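Local coordinates for 2-polyprenyl-6-methoxyphenol hydroxylase-like FAD-dependent oxidoreductase (Streptomyces sp. NRRL 11266, PDB 6UI5), which binds flavin-adenine dinucleotide in a Rossmann-type domain and belongs to the FAD-dependent oxidoreductases, at residues R74-L78 with R359-G363; V175-G179 with Y264-T268; H289-Q295 with N341-L346. One frame throughout, in Å; residues are numbered along the deposited sequence.

Interaction 1: R74-L78 with R359-G363; sequences RFADL and REMMG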
loop_
_atom_site.group_PDB
_atom_site.type_symbol
_atom_site.label_atom_id
_atom_site.label_comp_id
_atom_site.label_asym_id
_atom_site.label_seq_id
_atom_site.Cartn_x
_atom_site.Cartn_y
_atom_site.Cartn_z
ATOM N N ARG A 74 10.646 9.753 -6.887
ATOM C CA ARG A 74 10.849 8.471 -6.234
ATOM C C ARG A 74 9.888 8.305 -5.059
ATOM O O ARG A 74 9.396 9.279 -4.499
ATOM C CB ARG A 74 12.308 8.319 -5.768
ATOM C CG ARG A 74 13.335 8.478 -6.899
ATOM C CD ARG A 74 14.456 7.424 -6.879
ATOM N NE ARG A 74 15.042 7.215 -8.212
ATOM C CZ ARG A 74 14.846 6.132 -8.973
ATOM N NH1 ARG A 74 14.092 5.126 -8.536
ATOM N NH2 ARG A 74 15.417 6.045 -10.175
ATOM N N PHE A 75 9.591 7.057 -4.715
ATOM C CA PHE A 75 8.885 6.701 -3.484
ATOM C C PHE A 75 9.829 5.796 -2.712
ATOM O O PHE A 75 10.130 4.682 -3.158
ATOM C CB PHE A 75 7.556 5.990 -3.769
ATOM C CG PHE A 75 6.621 5.905 -2.567
ATOM C CD1 PHE A 75 5.948 7.048 -2.102
ATOM C CD2 PHE A 75 6.382 4.695 -1.937
ATOM C CE1 PHE A 75 5.075 6.982 -1.005
ATOM C CE2 PHE A 75 5.510 4.608 -0.834
ATOM C CZ PHE A 75 4.855 5.756 -0.370
ATOM N N ALA A 76 10.286 6.258 -1.557
ATOM C CA ALA A 76 11.516 5.691 -1.024
ATOM C C ALA A 76 12.530 5.695 -2.161
ATOM O O ALA A 76 12.909 6.764 -2.650
ATOM C CB ALA A 76 11.294 4.277 -0.464
ATOM N N ASP A 77 12.914 4.511 -2.638
ATOM C CA ASP A 77 13.879 4.382 -3.723
ATOM C C ASP A 77 13.271 3.733 -4.956
ATOM O O ASP A 77 14.013 3.307 -5.850
ATOM C CB ASP A 77 15.109 3.593 -3.258
ATOM C CG ASP A 77 14.773 2.168 -2.880
ATOM O OD1 ASP A 77 14.243 1.957 -1.769
ATOM O OD2 ASP A 77 15.036 1.259 -3.696
ATOM N N LEU A 78 11.947 3.641 -5.024
ATOM C CA LEU A 78 11.255 3.159 -6.211
ATOM C C LEU A 78 10.879 4.330 -7.113
ATOM O O LEU A 78 10.810 5.482 -6.680
ATOM C CB LEU A 78 9.990 2.392 -5.833
ATOM C CG LEU A 78 10.193 1.227 -4.874
ATOM C CD1 LEU A 78 8.898 0.417 -4.718
ATOM C CD2 LEU A 78 11.349 0.350 -5.345
ATOM N N ARG A 359 8.168 -3.792 0.334
ATOM C CA ARG A 359 8.707 -3.434 -0.973
ATOM C C ARG A 359 8.076 -4.268 -2.068
ATOM O O ARG A 359 7.755 -3.747 -3.142
ATOM C CB ARG A 359 10.222 -3.625 -1.015
ATOM C CG ARG A 359 11.013 -2.609 -0.221
ATOM C CD ARG A 359 12.495 -2.932 -0.330
ATOM N NE ARG A 359 12.927 -2.745 -1.703
ATOM C CZ ARG A 359 13.385 -1.593 -2.171
ATOM N NH1 ARG A 359 13.483 -0.548 -1.359
ATOM N NH2 ARG A 359 13.742 -1.486 -3.444
ATOM N N GLU A 360 7.943 -5.572 -1.823
ATOM C CA GLU A 360 7.158 -6.401 -2.720
ATOM C C GLU A 360 5.738 -5.859 -2.846
ATOM O O GLU A 360 5.204 -5.766 -3.954
ATOM C CB GLU A 360 7.180 -7.858 -2.236
ATOM C CG GLU A 360 8.533 -8.546 -2.518
ATOM C CD GLU A 360 8.590 -10.021 -2.117
ATOM O OE1 GLU A 360 7.537 -10.585 -1.748
ATOM O OE2 GLU A 360 9.696 -10.615 -2.163
ATOM N N MET A 361 5.139 -5.443 -1.724
ATOM C CA MET A 361 3.757 -4.967 -1.722
ATOM C C MET A 361 3.608 -3.729 -2.601
ATOM O O MET A 361 2.864 -3.744 -3.591
ATOM C CB MET A 361 3.292 -4.691 -0.286
ATOM C CG MET A 361 1.783 -4.407 -0.119
ATOM S SD MET A 361 0.609 -5.813 -0.352
ATOM C CE MET A 361 0.337 -5.820 -2.126
ATOM N N MET A 362 4.337 -2.654 -2.269
ATOM C CA MET A 362 4.376 -1.470 -3.127
ATOM C C MET A 362 4.766 -1.824 -4.550
ATOM O O MET A 362 4.306 -1.172 -5.498
ATOM C CB MET A 362 5.357 -0.434 -2.560
ATOM C CG MET A 362 4.773 0.402 -1.448
ATOM S SD MET A 362 3.336 1.293 -2.079
ATOM C CE MET A 362 4.127 2.269 -3.351
ATOM N N GLY A 363 5.617 -2.847 -4.722
ATOM C CA GLY A 363 5.905 -3.340 -6.064
ATOM C C GLY A 363 4.640 -3.674 -6.833
ATOM O O GLY A 363 4.489 -3.299 -7.997
#

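Interaction 2: V175-G179 with Y264-T268; sequences VIVRG and YSIVT. With FAD (flavin-adenine dinucleotide), chain C.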
loop_
_atom_site.group_PDB
_atom_site.type_symbol
_atom_site.label_atom_id
_atom_site.label_comp_id
_atom_site.label_asym_id
_atom_site.label_seq_id
_atom_site.Cartn_x
_atom_site.Cartn_y
_atom_site.Cartn_z
ATOM N N VAL A 175 10.725 4.031 14.678
ATOM C CA VAL A 175 12.166 4.189 14.713
ATOM C C VAL A 175 12.453 5.682 14.775
ATOM O O VAL A 175 11.669 6.506 14.278
ATOM C CB VAL A 175 12.832 3.512 13.493
ATOM C CG1 VAL A 175 12.350 4.162 12.190
ATOM C CG2 VAL A 175 14.381 3.552 13.630
ATOM N N ILE A 176 13.561 6.030 15.423
ATOM C CA ILE A 176 14.007 7.417 15.513
ATOM C C ILE A 176 15.162 7.603 14.537
ATOM O O ILE A 176 16.245 7.038 14.727
ATOM C CB ILE A 176 14.423 7.802 16.939
ATOM C CG1 ILE A 176 13.277 7.563 17.925
ATOM C CG2 ILE A 176 14.810 9.258 16.957
ATOM C CD1 ILE A 176 11.907 8.106 17.446
ATOM N N VAL A 177 14.939 8.392 13.490
ATOM C CA VAL A 177 15.986 8.674 12.511
ATOM C C VAL A 177 16.861 9.815 13.015
ATOM O O VAL A 177 16.359 10.864 13.443
ATOM C CB VAL A 177 15.382 9.015 11.147
ATOM C CG1 VAL A 177 16.490 9.313 10.139
ATOM C CG2 VAL A 177 14.512 7.872 10.675
ATOM N N ARG A 178 18.176 9.628 12.917
ATOM C CA ARG A 178 19.169 10.568 13.424
ATOM C C ARG A 178 20.238 10.793 12.370
ATOM O O ARG A 178 20.566 9.893 11.587
ATOM C CB ARG A 178 19.856 10.039 14.675
ATOM C CG ARG A 178 20.600 8.757 14.348
ATOM C CD ARG A 178 19.795 7.555 14.715
ATOM N NE ARG A 178 19.782 7.460 16.157
ATOM C CZ ARG A 178 18.752 7.053 16.872
ATOM N NH1 ARG A 178 17.611 6.692 16.287
ATOM N NH2 ARG A 178 18.862 7.018 18.191
ATOM N N GLY A 179 20.814 11.978 12.385
ATOM C CA GLY A 179 21.982 12.204 11.569
ATOM C C GLY A 179 22.598 13.549 11.852
ATOM O O GLY A 179 22.336 14.173 12.881
ATOM N N TYR A 264 20.534 16.200 14.149
ATOM C CA TYR A 264 19.080 16.225 13.988
ATOM C C TYR A 264 18.512 14.860 14.356
ATOM O O TYR A 264 19.141 13.825 14.113
ATOM C CB TYR A 264 18.674 16.617 12.560
ATOM C CG TYR A 264 18.762 15.474 11.563
ATOM C CD1 TYR A 264 17.702 14.587 11.397
ATOM C CD2 TYR A 264 19.905 15.280 10.794
ATOM C CE1 TYR A 264 17.780 13.537 10.509
ATOM C CE2 TYR A 264 19.986 14.232 9.885
ATOM C CZ TYR A 264 18.918 13.361 9.754
ATOM O OH TYR A 264 18.968 12.301 8.868
ATOM N N SER A 265 17.314 14.859 14.949
ATOM C CA SER A 265 16.538 13.634 15.090
ATOM C C SER A 265 15.194 13.895 14.419
ATOM O O SER A 265 14.801 15.044 14.231
ATOM C CB SER A 265 16.341 13.180 16.587
ATOM O OG SER A 265 15.824 14.215 17.411
ATOM N N ILE A 266 14.495 12.835 14.026
ATOM C CA ILE A 266 13.239 12.978 13.281
ATOM C C ILE A 266 12.129 12.336 14.078
ATOM O O ILE A 266 12.211 11.147 14.412
ATOM C CB ILE A 266 13.309 12.342 11.887
ATOM C CG1 ILE A 266 14.159 13.199 10.961
ATOM C CG2 ILE A 266 11.877 12.145 11.310
ATOM C CD1 ILE A 266 13.588 14.604 10.756
ATOM N N VAL A 267 11.072 13.098 14.339
ATOM C CA VAL A 267 9.792 12.527 14.735
ATOM C C VAL A 267 8.743 12.952 13.718
ATOM O O VAL A 267 8.970 13.841 12.904
ATOM C CB VAL A 267 9.368 12.950 16.143
ATOM C CG1 VAL A 267 10.220 12.203 17.199
ATOM C CG2 VAL A 267 9.480 14.455 16.258
ATOM N N THR A 268 7.570 12.322 13.809
ATOM C CA THR A 268 6.459 12.512 12.876
ATOM C C THR A 268 5.241 13.014 13.640
ATOM O O THR A 268 4.675 12.283 14.461
ATOM C CB THR A 268 6.126 11.204 12.178
ATOM O OG1 THR A 268 7.309 10.667 11.580
ATOM C CG2 THR A 268 5.064 11.443 11.103
HETATM P PA FAD C . 11.663 26.512 10.283
HETATM O O1A FAD C . 12.464 26.304 9.017
HETATM O O2A FAD C . 12.175 25.546 11.339
HETATM O O5B FAD C . 11.646 28.110 10.723
HETATM C C5B FAD C . 11.108 28.492 11.980
HETATM C C4B FAD C . 11.732 29.867 12.383
HETATM O O4B FAD C . 11.192 30.384 13.459
HETATM C C3B FAD C . 13.227 29.683 12.735
HETATM O O3B FAD C . 13.923 30.734 12.223
HETATM C C2B FAD C . 13.253 29.711 14.276
HETATM O O2B FAD C . 14.644 30.015 14.702
HETATM C C1B FAD C . 12.419 30.685 14.519
HETATM N N9A FAD C . 11.789 30.682 15.825
HETATM C C8A FAD C . 11.430 29.602 16.554
HETATM N N7A FAD C . 10.811 30.041 17.670
HETATM C C5A FAD C . 10.770 31.394 17.617
HETATM C C6A FAD C . 10.256 32.355 18.479
HETATM N N6A FAD C . 9.572 32.422 19.762
HETATM N N1A FAD C . 10.358 33.654 18.186
HETATM C C2A FAD C . 10.952 34.046 17.038
HETATM N N3A FAD C . 11.443 33.102 16.184
HETATM C C4A FAD C . 11.357 31.785 16.472
HETATM N N1 FAD C . 13.156 20.495 3.300
HETATM C C2 FAD C . 13.073 20.108 1.862
HETATM O O2 FAD C . 12.260 20.580 1.137
HETATM N N3 FAD C . 14.045 19.108 1.332
HETATM C C4 FAD C . 15.050 18.537 2.231
HETATM O O4 FAD C . 15.837 17.742 1.840
HETATM C C4X FAD C . 15.101 18.951 3.680
HETATM N N5 FAD C . 16.113 18.344 4.515
HETATM C C5X FAD C . 16.179 18.721 5.949
HETATM C C6 FAD C . 17.157 18.124 6.749
HETATM C C7 FAD C . 17.249 18.462 8.094
HETATM C C7M FAD C . 18.393 17.662 8.702
HETATM C C8 FAD C . 16.377 19.399 8.669
HETATM C C8M FAD C . 16.557 19.711 10.160
HETATM C C9 FAD C . 15.389 20.000 7.868
HETATM C C9A FAD C . 15.275 19.665 6.498
HETATM N N10 FAD C . 14.212 20.292 5.624
HETATM C C10 FAD C . 14.159 19.922 4.213
HETATM C "C1'" FAD C . 13.310 21.301 6.214
HETATM C "C2'" FAD C . 11.787 21.089 6.152
HETATM O "O2'" FAD C . 11.265 21.450 4.927
HETATM C "C3'" FAD C . 11.086 22.028 7.132
HETATM O "O3'" FAD C . 9.765 21.597 7.225
HETATM C "C4'" FAD C . 11.027 23.511 6.713
HETATM O "O4'" FAD C . 12.280 24.108 6.528
HETATM C "C5'" FAD C . 10.357 24.196 7.911
HETATM O "O5'" FAD C . 9.854 25.454 7.557
HETATM P P FAD C . 9.188 26.438 8.704
HETATM O O1P FAD C . 9.322 27.873 8.252
HETATM O O2P FAD C . 7.764 26.077 9.084
HETATM O O3P FAD C . 10.066 26.139 10.073
#

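Interaction 3: H289-Q295 with N341-L346; sequences HYPYNGQ and NIQAQL. With FAD (flavin-adenine dinucleotide), chain C.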
loop_
_atom_site.group_PDB
_atom_site.type_symbol
_atom_site.label_atom_id
_atom_site.label_comp_id
_atom_site.label_asym_id
_atom_site.label_seq_id
_atom_site.Cartn_x
_atom_site.Cartn_y
_atom_site.Cartn_z
ATOM N N HIS A 289 8.187 15.557 9.704
ATOM C CA HIS A 289 8.350 14.189 9.220
ATOM C C HIS A 289 9.722 14.133 8.570
ATOM O O HIS A 289 10.393 15.158 8.428
ATOM C CB HIS A 289 7.267 13.803 8.214
ATOM C CG HIS A 289 7.017 14.865 7.199
ATOM N ND1 HIS A 289 7.943 15.202 6.235
ATOM C CD2 HIS A 289 5.981 15.719 7.039
ATOM C CE1 HIS A 289 7.472 16.198 5.503
ATOM N NE2 HIS A 289 6.284 16.531 5.971
ATOM N N TYR A 290 10.120 12.933 8.167
ATOM C CA TYR A 290 11.392 12.778 7.486
ATOM C C TYR A 290 11.377 13.565 6.175
ATOM O O TYR A 290 10.351 13.609 5.471
ATOM C CB TYR A 290 11.698 11.306 7.216
ATOM C CG TYR A 290 13.019 11.067 6.541
ATOM C CD1 TYR A 290 14.191 11.075 7.276
ATOM C CD2 TYR A 290 13.103 10.832 5.180
ATOM C CE1 TYR A 290 15.414 10.865 6.675
ATOM C CE2 TYR A 290 14.324 10.605 4.566
ATOM C CZ TYR A 290 15.479 10.628 5.319
ATOM O OH TYR A 290 16.713 10.422 4.729
ATOM N N PRO A 291 12.490 14.216 5.832
ATOM C CA PRO A 291 12.540 15.040 4.609
ATOM C C PRO A 291 12.660 14.204 3.327
ATOM O O PRO A 291 13.728 13.690 2.995
ATOM C CB PRO A 291 13.812 15.907 4.795
ATOM C CG PRO A 291 14.556 15.271 5.975
ATOM C CD PRO A 291 13.533 14.570 6.825
ATOM N N TYR A 292 11.563 14.093 2.609
ATOM C CA TYR A 292 11.501 13.370 1.349
ATOM C C TYR A 292 10.780 14.225 0.317
ATOM O O TYR A 292 9.866 14.985 0.661
ATOM C CB TYR A 292 10.754 12.054 1.503
ATOM C CG TYR A 292 11.587 10.812 1.634
ATOM C CD1 TYR A 292 12.690 10.595 0.818
ATOM C CD2 TYR A 292 11.232 9.819 2.549
ATOM C CE1 TYR A 292 13.426 9.432 0.924
ATOM C CE2 TYR A 292 11.966 8.662 2.666
ATOM C CZ TYR A 292 13.057 8.474 1.850
ATOM O OH TYR A 292 13.785 7.318 1.952
ATOM N N ASN A 293 11.226 14.132 -0.946
ATOM C CA ASN A 293 10.576 14.716 -2.124
ATOM C C ASN A 293 10.378 16.216 -2.012
ATOM O O ASN A 293 9.718 16.810 -2.863
ATOM C CB ASN A 293 9.222 14.058 -2.386
ATOM C CG ASN A 293 9.285 12.554 -2.273
ATOM O OD1 ASN A 293 8.845 11.983 -1.284
ATOM N ND2 ASN A 293 9.837 11.904 -3.291
ATOM N N GLY A 294 10.923 16.848 -0.980
ATOM C CA GLY A 294 10.687 18.262 -0.762
ATOM C C GLY A 294 9.352 18.562 -0.127
ATOM O O GLY A 294 8.853 19.688 -0.247
ATOM N N GLN A 295 8.753 17.581 0.556
ATOM C CA GLN A 295 7.398 17.789 1.061
ATOM C C GLN A 295 7.350 18.779 2.212
ATOM O O GLN A 295 6.365 19.514 2.339
ATOM C CB GLN A 295 6.796 16.458 1.486
ATOM C CG GLN A 295 6.593 15.507 0.324
ATOM C CD GLN A 295 5.921 14.261 0.767
ATOM O OE1 GLN A 295 4.937 14.304 1.522
ATOM N NE2 GLN A 295 6.470 13.123 0.357
ATOM N N ASN A 341 2.491 9.408 4.063
ATOM C CA ASN A 341 3.269 8.764 3.008
ATOM C C ASN A 341 4.777 8.838 3.256
ATOM O O ASN A 341 5.505 7.937 2.810
ATOM C CB ASN A 341 2.905 9.353 1.633
ATOM C CG ASN A 341 3.771 10.509 1.239
ATOM O OD1 ASN A 341 4.903 10.318 0.768
ATOM N ND2 ASN A 341 3.240 11.738 1.396
ATOM N N ILE A 342 5.275 9.876 3.947
ATOM C CA ILE A 342 6.671 9.820 4.402
ATOM C C ILE A 342 6.879 8.575 5.249
ATOM O O ILE A 342 7.754 7.749 4.970
ATOM C CB ILE A 342 7.071 11.089 5.180
ATOM C CG1 ILE A 342 6.944 12.361 4.327
ATOM C CG2 ILE A 342 8.500 10.950 5.765
ATOM C CD1 ILE A 342 7.883 12.434 3.197
ATOM N N GLN A 343 6.045 8.400 6.277
ATOM C CA GLN A 343 6.171 7.212 7.117
ATOM C C GLN A 343 6.075 5.947 6.266
ATOM O O GLN A 343 6.826 4.980 6.481
ATOM C CB GLN A 343 5.092 7.225 8.203
ATOM C CG GLN A 343 5.301 8.240 9.320
ATOM C CD GLN A 343 6.592 8.024 10.116
ATOM O OE1 GLN A 343 7.709 8.252 9.625
ATOM N NE2 GLN A 343 6.433 7.560 11.356
ATOM N N ALA A 344 5.181 5.960 5.255
ATOM C CA ALA A 344 5.061 4.811 4.363
ATOM C C ALA A 344 6.340 4.602 3.573
ATOM O O ALA A 344 6.782 3.467 3.401
ATOM C CB ALA A 344 3.873 4.973 3.401
ATOM N N GLN A 345 6.955 5.681 3.091
ATOM C CA GLN A 345 8.266 5.540 2.459
ATOM C C GLN A 345 9.280 4.936 3.426
ATOM O O GLN A 345 10.054 4.053 3.038
ATOM C CB GLN A 345 8.762 6.889 1.917
ATOM C CG GLN A 345 8.084 7.293 0.587
ATOM C CD GLN A 345 8.611 8.615 0.026
ATOM O OE1 GLN A 345 9.789 8.717 -0.350
ATOM N NE2 GLN A 345 7.743 9.647 -0.012
ATOM N N LEU A 346 9.281 5.367 4.694
ATOM C CA LEU A 346 10.276 4.815 5.621
ATOM C C LEU A 346 10.090 3.309 5.800
ATOM O O LEU A 346 11.072 2.577 5.986
ATOM C CB LEU A 346 10.217 5.521 6.978
ATOM C CG LEU A 346 10.837 6.919 7.063
ATOM C CD1 LEU A 346 10.872 7.412 8.506
ATOM C CD2 LEU A 346 12.232 6.938 6.451
HETATM P PA FAD C . 11.663 26.512 10.283
HETATM O O1A FAD C . 12.464 26.304 9.017
HETATM O O2A FAD C . 12.175 25.546 11.339
HETATM O O5B FAD C . 11.646 28.110 10.723
HETATM C C5B FAD C . 11.108 28.492 11.980
HETATM C C4B FAD C . 11.732 29.867 12.383
HETATM O O4B FAD C . 11.192 30.384 13.459
HETATM C C3B FAD C . 13.227 29.683 12.735
HETATM O O3B FAD C . 13.923 30.734 12.223
HETATM C C2B FAD C . 13.253 29.711 14.276
HETATM O O2B FAD C . 14.644 30.015 14.702
HETATM C C1B FAD C . 12.419 30.685 14.519
HETATM N N9A FAD C . 11.789 30.682 15.825
HETATM C C8A FAD C . 11.430 29.602 16.554
HETATM N N7A FAD C . 10.811 30.041 17.670
HETATM C C5A FAD C . 10.770 31.394 17.617
HETATM C C6A FAD C . 10.256 32.355 18.479
HETATM N N6A FAD C . 9.572 32.422 19.762
HETATM N N1A FAD C . 10.358 33.654 18.186
HETATM C C2A FAD C . 10.952 34.046 17.038
HETATM N N3A FAD C . 11.443 33.102 16.184
HETATM C C4A FAD C . 11.357 31.785 16.472
HETATM N N1 FAD C . 13.156 20.495 3.300
HETATM C C2 FAD C . 13.073 20.108 1.862
HETATM O O2 FAD C . 12.260 20.580 1.137
HETATM N N3 FAD C . 14.045 19.108 1.332
HETATM C C4 FAD C . 15.050 18.537 2.231
HETATM O O4 FAD C . 15.837 17.742 1.840
HETATM C C4X FAD C . 15.101 18.951 3.680
HETATM N N5 FAD C . 16.113 18.344 4.515
HETATM C C5X FAD C . 16.179 18.721 5.949
HETATM C C6 FAD C . 17.157 18.124 6.749
HETATM C C7 FAD C . 17.249 18.462 8.094
HETATM C C7M FAD C . 18.393 17.662 8.702
HETATM C C8 FAD C . 16.377 19.399 8.669
HETATM C C8M FAD C . 16.557 19.711 10.160
HETATM C C9 FAD C . 15.389 20.000 7.868
HETATM C C9A FAD C . 15.275 19.665 6.498
HETATM N N10 FAD C . 14.212 20.292 5.624
HETATM C C10 FAD C . 14.159 19.922 4.213
HETATM C "C1'" FAD C . 13.310 21.301 6.214
HETATM C "C2'" FAD C . 11.787 21.089 6.152
HETATM O "O2'" FAD C . 11.265 21.450 4.927
HETATM C "C3'" FAD C . 11.086 22.028 7.132
HETATM O "O3'" FAD C . 9.765 21.597 7.225
HETATM C "C4'" FAD C . 11.027 23.511 6.713
HETATM O "O4'" FAD C . 12.280 24.108 6.528
HETATM C "C5'" FAD C . 10.357 24.196 7.911
HETATM O "O5'" FAD C . 9.854 25.454 7.557
HETATM P P FAD C . 9.188 26.438 8.704
HETATM O O1P FAD C . 9.322 27.873 8.252
HETATM O O2P FAD C . 7.764 26.077 9.084
HETATM O O3P FAD C . 10.066 26.139 10.073
#

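Interaction 1: R74-L78 with R359-G363
A two-pronged salt bridge ties a tight hairpin turn to a helix that lies 281 residues further along the chain. Arg-359 NH1 donates to Asp-77 OD1 at 2.6 Å and Arg-359 NH2 to Asp-77 OD2 at 3.0 Å, so the carboxylate meets the edge of the guanidinium end-on. The backbones stay well apart: the closest CA atoms, those of Leu-78 and Gly-363, are 8.4 Å from each other, and side chains alone bridge the gap. Asp-77 sits in a type II' turn from Phe-75 to Leu-78, which links strand 69-75 to strand 78-80. The turn is closed by Phe-75 N to Leu-78 O and Leu-78 N to Phe-75 O, both 2.8 Å. Ala-76 takes its first corner with a positive phi of 49°. Beside the ion pair the contact is apolar. Met-362 CE reaches Phe-75 CD2 at 3.6 Å, with SD 5.2 Å from the ring centroid in an oblique Met-aromatic contact, and Leu-78 CD1 lies 4.2 Å from Met-362 CB. Leu-78 CD2 also approaches Arg-359 NH2 at 3.6 Å. Helix 325-346 packs on Phe-75, as does Met-361 of the second subunit. An ion pair and, beside it, sulfur, ring and aliphatic contacts thus fasten the hairpin to helix 352-365 close to the subunit interface.

Interaction 2: V175-G179 with Y264-T268
Strands 176-179 and 264-266 run antiparallel, their axes 4.7 Å apart at closest approach and 161° between directions. Gly-179 and Tyr-264 form a hydrogen-bonded pair, with Gly-179 N to Tyr-264 O and Tyr-264 N to Gly-179 O both 3.0 Å. Arg-178 and Ser-265 make the next, non-hydrogen-bonded pair, CA to CA 4.4 Å, and Ile-266 N then reaches Val-177 O at 2.8 Å. Val-177 and Ile-266 share a face of the sheet with Tyr-264; their CB atoms are 4.0 Å apart. The Tyr-264 ring lies against the Gly-179 backbone, where a CB would clash with it, and presents its other face to the flavin: Tyr-264 CD2 is 3.5 Å from FAD C7M. The pair therefore forms part of the sheet that borders the isoalloxazine. Tyr-264 OH bonds to Ser-221 O and Ser-265 OG to Asp-233. Strand 216-225 flanks strand 176-185, through backbone bonds between Arg-178 and Glu-223, and Thr-268 packs on helix 325-346.

Interaction 3: H289-Q295 with N341-L346
This buried loop-to-helix contact lies next to the flavin in the FAD-binding domain, whose parallel sheet is of Rossmann type. The loop 289-295 leads from strand 287-288 into helix 295-316, and one side of it touches the cofactor: Pro-291 CB is 3.4 Å from FAD N5, and Gly-294 CA is 3.4 Å from FAD O2. Gly-294 is the N-cap of helix 295-316 and lies within a type I' turn from Tyr-292 to Gln-295; a CB at these backbone angles would collide with the carbonyl oxygen of Asn-293. The end of helix 325-346 backs the loop. Ile-342 is its main apolar contact, with CG1 over the His-289 ring in a CH-pi contact (3.9 Å from the ring centroid), CG2 3.5 Å from Tyr-290 CB, and CD1 3.4 Å from Tyr-292 CB. Leu-346 adds CD2 over one face of the Tyr-290 ring. His-289 ND1 is bonded to Tyr-290 O at 3.0 Å, bracing the loop from within. Amide side chains carry the polar half. Asn-341 ND2, also bonded to Leu-337 O, donates to Gln-295 OE1 at 3.1 Å, while Gln-295 NE2 returns a bond to Asn-341 OD1 at 3.2 Å. Gln-345 takes a bond from Ala-76 N at OE1, and its NE2 is shared between Asn-341 OD1 at 3.0 Å and Asn-293 OD1 at 2.9 Å.

How the interactions relate
Interaction 3 is the buried member and touches both others, whereas interactions 1 and 2 are partly buried and stay about 12 Å apart at their nearest atoms. Interactions 2 and 3 both border the FAD and touch each other, Ile-266 CD1 packing on Pro-291 CD at 3.9 Å and Thr-268 OG1 lying 3.1 Å from Gln-343 OE1, probably hydrogen-bonded. Interaction 1 lies further from the chain centre, joined to interaction 3 through Ala-76 N to Gln-345 OE1 at 2.8 Å and Arg-74 O to Asn-293 ND2 at 2.9 Å. The successive helices 325-346 and 352-365 serve interactions 3 and 1. The chemistry shifts accordingly: backbone pairing in the sheet, uncharged amides in the interior, and an ion pair where exposure rises.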